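Local coordinates for nonsense-mediated mRNA decay protein 2 (Saccharomyces cerevisiae, PDB 4LUN) that takes part in nonsense-mediated decay of mRNAs carrying premature stop codons, this piece being its N-terminal MIF4G domain, at residues F40-F48 / E71-L80. Numbering follows the deposited sequence.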
ATOM      1  N   PHE A  40      10.116   1.533 -27.226  1.00 28.25           N
ATOM      2  CA  PHE A  40       9.876   2.057 -25.882  1.00 28.62           C
ATOM      3  C   PHE A  40       8.927   1.152 -25.087  1.00 31.53           C
ATOM      4  O   PHE A  40       9.185   0.847 -23.920  1.00 30.18           O
ATOM      5  CB  PHE A  40       9.337   3.489 -25.944  1.00 28.32           C
ATOM      6  CG  PHE A  40       9.130   4.119 -24.587  1.00 33.25           C
ATOM      7  CD1 PHE A  40      10.211   4.564 -23.846  1.00 34.48           C
ATOM      8  CD2 PHE A  40       7.858   4.266 -24.061  1.00 32.02           C
ATOM      9  CE1 PHE A  40      10.026   5.140 -22.599  1.00 32.47           C
ATOM     10  CE2 PHE A  40       7.671   4.848 -22.814  1.00 32.47           C
ATOM     11  CZ  PHE A  40       8.759   5.277 -22.088  1.00 33.07           C
ATOM     12  N   ILE A  41       7.832   0.727 -25.719  1.00 30.01           N
ATOM     13  CA  ILE A  41       6.869  -0.169 -25.076  1.00 28.97           C
ATOM     14  C   ILE A  41       7.524  -1.479 -24.652  1.00 37.00           C
ATOM     15  O   ILE A  41       7.273  -1.984 -23.552  1.00 33.32           O
ATOM     16  CB  ILE A  41       5.677  -0.492 -26.002  1.00 32.90           C
ATOM     17  CG1 ILE A  41       4.897   0.775 -26.343  1.00 31.10           C
ATOM     18  CG2 ILE A  41       4.741  -1.505 -25.347  1.00 33.65           C
ATOM     19  CD1 ILE A  41       4.350   1.480 -25.150  1.00 35.20           C
ATOM     20  N   LYS A  42       8.361  -2.028 -25.527  1.00 32.59           N
ATOM     21  CA  LYS A  42       9.079  -3.261 -25.224  1.00 35.67           C
ATOM     22  C   LYS A  42      10.000  -3.098 -24.026  1.00 34.37           C
ATOM     23  O   LYS A  42      10.146  -4.011 -23.214  1.00 34.67           O
ATOM     24  CB  LYS A  42       9.889  -3.737 -26.434  1.00 36.94           C
ATOM     25  CG  LYS A  42       9.102  -4.603 -27.392  1.00 36.60           C
ATOM     26  CD  LYS A  42      10.009  -5.201 -28.457  1.00 47.10           C
ATOM     27  CE  LYS A  42       9.986  -4.377 -29.731  1.00 44.95           C
ATOM     28  NZ  LYS A  42      11.020  -4.840 -30.705  1.00 46.41           N
ATOM     29  N   LYS A  43      10.628  -1.935 -23.918  1.00 33.14           N
ATOM     30  CA  LYS A  43      11.493  -1.654 -22.781  1.00 37.98           C
ATOM     31  C   LYS A  43      10.678  -1.563 -21.480  1.00 40.25           C
ATOM     32  O   LYS A  43      11.090  -2.091 -20.441  1.00 36.54           O
ATOM     33  CB  LYS A  43      12.300  -0.377 -23.023  1.00 41.22           C
ATOM     34  CG  LYS A  43      13.702  -0.421 -22.434  1.00 48.70           C
ATOM     35  CD  LYS A  43      14.495   0.822 -22.798  1.00 49.29           C
ATOM     36  CE  LYS A  43      14.984   0.770 -24.236  1.00 52.16           C
ATOM     37  NZ  LYS A  43      15.156   2.141 -24.800  1.00 50.46           N
ATOM     38  N   LEU A  44       9.516  -0.916 -21.548  1.00 32.82           N
ATOM     39  CA  LEU A  44       8.616  -0.815 -20.391  1.00 35.23           C
ATOM     40  C   LEU A  44       8.192  -2.199 -19.913  1.00 42.95           C
ATOM     41  O   LEU A  44       8.175  -2.480 -18.709  1.00 38.30           O
ATOM     42  CB  LEU A  44       7.362  -0.005 -20.744  1.00 33.82           C
ATOM     43  CG  LEU A  44       7.438   1.518 -20.841  1.00 38.83           C
ATOM     44  CD1 LEU A  44       6.070   2.085 -21.215  1.00 29.93           C
ATOM     45  CD2 LEU A  44       7.934   2.128 -19.538  1.00 34.79           C
ATOM     46  N   LYS A  45       7.854  -3.056 -20.875  1.00 34.25           N
ATOM     47  CA  LYS A  45       7.318  -4.386 -20.621  1.00 38.09           C
ATOM     48  C   LYS A  45       8.308  -5.341 -19.976  1.00 41.15           C
ATOM     49  O   LYS A  45       7.917  -6.405 -19.497  1.00 37.59           O
ATOM     50  CB  LYS A  45       6.796  -5.006 -21.918  1.00 39.15           C
ATOM     51  CG  LYS A  45       5.310  -4.839 -22.122  1.00 40.80           C
ATOM     52  CD  LYS A  45       4.879  -5.392 -23.465  1.00 43.07           C
ATOM     53  CE  LYS A  45       3.371  -5.328 -23.610  1.00 51.04           C
ATOM     54  NZ  LYS A  45       2.950  -5.188 -25.031  1.00 53.35           N
ATOM     55  N   LYS A  46       9.586  -4.984 -19.962  1.00 37.63           N
ATOM     56  CA  LYS A  46      10.544  -5.843 -19.286  1.00 39.81           C
ATOM     57  C   LYS A  46      10.442  -5.633 -17.774  1.00 44.08           C
ATOM     58  O   LYS A  46      10.989  -6.409 -16.989  1.00 45.86           O
ATOM     59  CB  LYS A  46      11.968  -5.612 -19.792  1.00 42.54           C
ATOM     60  CG  LYS A  46      12.787  -4.647 -18.966  1.00 51.94           C
ATOM     61  CD  LYS A  46      14.237  -5.103 -18.923  1.00 52.93           C
ATOM     62  CE  LYS A  46      15.047  -4.283 -17.934  1.00 53.46           C
ATOM     63  NZ  LYS A  46      16.175  -5.082 -17.374  1.00 56.46           N
ATOM     64  N   GLY A  47       9.725  -4.584 -17.374  1.00 38.54           N
ATOM     65  CA  GLY A  47       9.434  -4.349 -15.969  1.00 36.40           C
ATOM     66  C   GLY A  47      10.271  -3.251 -15.345  1.00 42.80           C
ATOM     67  O   GLY A  47      11.329  -2.883 -15.862  1.00 36.06           O
ATOM     68  N   PHE A  48       9.792  -2.723 -14.221  1.00 38.85           N
ATOM     69  CA  PHE A  48      10.511  -1.668 -13.528  1.00 34.32           C
ATOM     70  C   PHE A  48      11.477  -2.301 -12.531  1.00 41.29           C
ATOM     71  O   PHE A  48      11.092  -2.666 -11.417  1.00 40.78           O
ATOM     72  CB  PHE A  48       9.533  -0.700 -12.842  1.00 32.34           C
ATOM     73  CG  PHE A  48       8.577  -0.020 -13.798  1.00 34.13           C
ATOM     74  CD1 PHE A  48       8.854   0.045 -15.160  1.00 36.12           C
ATOM     75  CD2 PHE A  48       7.401   0.552 -13.337  1.00 34.87           C
ATOM     76  CE1 PHE A  48       7.977   0.663 -16.037  1.00 39.15           C
ATOM     77  CE2 PHE A  48       6.521   1.179 -14.211  1.00 34.84           C
ATOM     78  CZ  PHE A  48       6.808   1.234 -15.562  1.00 33.28           C
ATOM     79  N   GLU A  71      -1.493   3.276 -25.048  1.00 34.66           N
ATOM     80  CA  GLU A  71      -0.789   2.016 -24.869  1.00 32.58           C
ATOM     81  C   GLU A  71       0.252   2.084 -23.753  1.00 32.68           C
ATOM     82  O   GLU A  71       0.453   1.109 -23.023  1.00 34.26           O
ATOM     83  CB  GLU A  71      -0.131   1.577 -26.182  1.00 38.39           C
ATOM     84  CG  GLU A  71       0.783   0.386 -26.033  1.00 39.58           C
ATOM     85  CD  GLU A  71       1.083  -0.277 -27.353  1.00 44.68           C
ATOM     86  OE1 GLU A  71       0.753   0.317 -28.403  1.00 46.93           O
ATOM     87  OE2 GLU A  71       1.639  -1.397 -27.339  1.00 49.09           O
ATOM     88  N   ILE A  72       0.905   3.235 -23.614  1.00 27.80           N
ATOM     89  CA  ILE A  72       1.898   3.420 -22.558  1.00 25.62           C
ATOM     90  C   ILE A  72       1.216   3.374 -21.191  1.00 26.02           C
ATOM     91  O   ILE A  72       1.723   2.753 -20.254  1.00 29.75           O
ATOM     92  CB  ILE A  72       2.636   4.766 -22.702  1.00 28.45           C
ATOM     93  CG1 ILE A  72       3.589   4.733 -23.897  1.00 29.90           C
ATOM     94  CG2 ILE A  72       3.428   5.085 -21.442  1.00 25.28           C
ATOM     95  CD1 ILE A  72       4.255   6.067 -24.178  1.00 32.92           C
ATOM     96  N   ILE A  73       0.060   4.022 -21.094  1.00 24.97           N
ATOM     97  CA  ILE A  73      -0.717   4.046 -19.856  1.00 22.95           C
ATOM     98  C   ILE A  73      -1.114   2.638 -19.405  1.00 29.44           C
ATOM     99  O   ILE A  73      -0.890   2.265 -18.250  1.00 28.77           O
ATOM    100  CB  ILE A  73      -1.980   4.914 -20.016  1.00 25.74           C
ATOM    101  CG1 ILE A  73      -1.585   6.384 -20.166  1.00 24.98           C
ATOM    102  CG2 ILE A  73      -2.929   4.722 -18.833  1.00 29.69           C
ATOM    103  CD1 ILE A  73      -2.680   7.250 -20.721  1.00 31.83           C
ATOM    104  N   VAL A  74      -1.694   1.857 -20.314  1.00 29.28           N
ATOM    105  CA  VAL A  74      -2.038   0.463 -20.015  1.00 28.88           C
ATOM    106  C   VAL A  74      -0.811  -0.372 -19.655  1.00 29.69           C
ATOM    107  O   VAL A  74      -0.820  -1.115 -18.672  1.00 32.51           O
ATOM    108  CB  VAL A  74      -2.774  -0.203 -21.189  1.00 35.52           C
ATOM    109  CG1 VAL A  74      -2.996  -1.689 -20.905  1.00 38.82           C
ATOM    110  CG2 VAL A  74      -4.098   0.496 -21.443  1.00 33.93           C
ATOM    111  N   THR A  75       0.246  -0.245 -20.448  1.00 26.94           N
ATOM    112  CA  THR A  75       1.479  -0.986 -20.202  1.00 26.72           C
ATOM    113  C   THR A  75       2.084  -0.664 -18.841  1.00 31.56           C
ATOM    114  O   THR A  75       2.430  -1.569 -18.075  1.00 29.90           O
ATOM    115  CB  THR A  75       2.524  -0.715 -21.298  1.00 36.84           C
ATOM    116  OG1 THR A  75       1.998  -1.127 -22.565  1.00 37.29           O
ATOM    117  CG2 THR A  75       3.814  -1.468 -21.007  1.00 28.54           C
ATOM    118  N   VAL A  76       2.207   0.625 -18.540  1.00 26.64           N
ATOM    119  CA  VAL A  76       2.763   1.067 -17.268  1.00 24.60           C
ATOM    120  C   VAL A  76       1.874   0.654 -16.084  1.00 24.62           C
ATOM    121  O   VAL A  76       2.379   0.294 -15.019  1.00 26.59           O
ATOM    122  CB  VAL A  76       3.006   2.595 -17.278  1.00 29.87           C
ATOM    123  CG1 VAL A  76       2.879   3.186 -15.896  1.00 31.38           C
ATOM    124  CG2 VAL A  76       4.373   2.910 -17.881  1.00 36.39           C
ATOM    125  N   THR A  77       0.559   0.694 -16.279  1.00 25.51           N
ATOM    126  CA  THR A  77      -0.372   0.294 -15.229  1.00 23.99           C
ATOM    127  C   THR A  77      -0.095  -1.143 -14.809  1.00 26.59           C
ATOM    128  O   THR A  77      -0.027  -1.454 -13.620  1.00 27.32           O
ATOM    129  CB  THR A  77      -1.840   0.407 -15.669  1.00 23.77           C
ATOM    130  OG1 THR A  77      -2.150   1.767 -15.994  1.00 29.65           O
ATOM    131  CG2 THR A  77      -2.762  -0.044 -14.537  1.00 29.04           C
ATOM    132  N   GLU A  78       0.074  -2.013 -15.799  1.00 26.63           N
ATOM    133  CA  GLU A  78       0.391  -3.412 -15.545  1.00 30.74           C
ATOM    134  C   GLU A  78       1.758  -3.557 -14.876  1.00 23.79           C
ATOM    135  O   GLU A  78       1.900  -4.287 -13.900  1.00 28.25           O
ATOM    136  CB  GLU A  78       0.342  -4.206 -16.851  1.00 35.36           C
ATOM    137  CG  GLU A  78      -0.142  -5.628 -16.694  1.00 52.45           C
ATOM    138  CD  GLU A  78      -0.906  -6.111 -17.912  1.00 66.48           C
ATOM    139  OE1 GLU A  78      -2.057  -6.570 -17.747  1.00 70.37           O
ATOM    140  OE2 GLU A  78      -0.358  -6.031 -19.034  1.00 68.90           O
ATOM    141  N   CYS A  79       2.760  -2.850 -15.394  1.00 27.58           N
ATOM    142  CA  CYS A  79       4.103  -2.910 -14.815  1.00 25.01           C
ATOM    143  C   CYS A  79       4.136  -2.408 -13.376  1.00 27.23           C
ATOM    144  O   CYS A  79       4.815  -2.989 -12.527  1.00 26.31           O
ATOM    145  CB  CYS A  79       5.093  -2.105 -15.653  1.00 35.83           C
ATOM    146  SG  CYS A  79       5.333  -2.774 -17.305  1.00 43.96           S
ATOM    147  N   LEU A  80       3.414  -1.322 -13.111  1.00 26.79           N
ATOM    148  CA  LEU A  80       3.415  -0.717 -11.783  1.00 26.00           C
ATOM    149  C   LEU A  80       2.781  -1.644 -10.753  1.00 28.09           C
ATOM    150  O   LEU A  80       3.265  -1.774  -9.624  1.00 25.73           O
ATOM    151  CB  LEU A  80       2.667   0.617 -11.810  1.00 26.38           C
ATOM    152  CG  LEU A  80       3.183   1.669 -10.839  1.00 32.74           C
ATOM    153  CD1 LEU A  80       4.694   1.787 -10.962  1.00 32.64           C
ATOM    154  CD2 LEU A  80       2.510   3.001 -11.144  1.00 29.40           C
TER
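Cys79 lays its CB over one face of the Phe48 ring, 3.9 Å from the ring centroid and 16° off the normal, a CH-pi contact, while its SG stands farther off above the same face. At the ring's edge, near its plane, sit Val76 CG2 and Leu80 CD1; Ile72 CD1 meets the Phe40 ring obliquely. Between the two rings Leu44 CD1 packs on Val76 CG2 at 3.8 Å; toward the start of both segments Ile41 CD1 rests on Ile72 CG1 at 3.6 Å. On the other branch of Ile41, CG2, anti to the backbone N, meets Glu71 OE2 and Thr75 OG1. An alanine at this position is likely to open a gap beside Ile72 and Thr75. Thr75 OG1 donates a hydrogen bond back to Glu71 O (2.8 Å), which turns CG2 toward Leu44 CB and Lys45 CG. The helical segments 40-44 and 71-80 run nearly parallel, 12° apart, consistent with the HEAT-repeat architecture of the MIF4G domain; helix 52-60 packs against Phe40 and Leu44, and helix 87-104 against Phe48. Apart from the close approach of Cys79 SG to Leu44 O (3.2 Å), the contact is mainly apolar packing; Lys45 NZ, 4.6 Å from Glu71 OE2 and not touching it, may add a modest attraction.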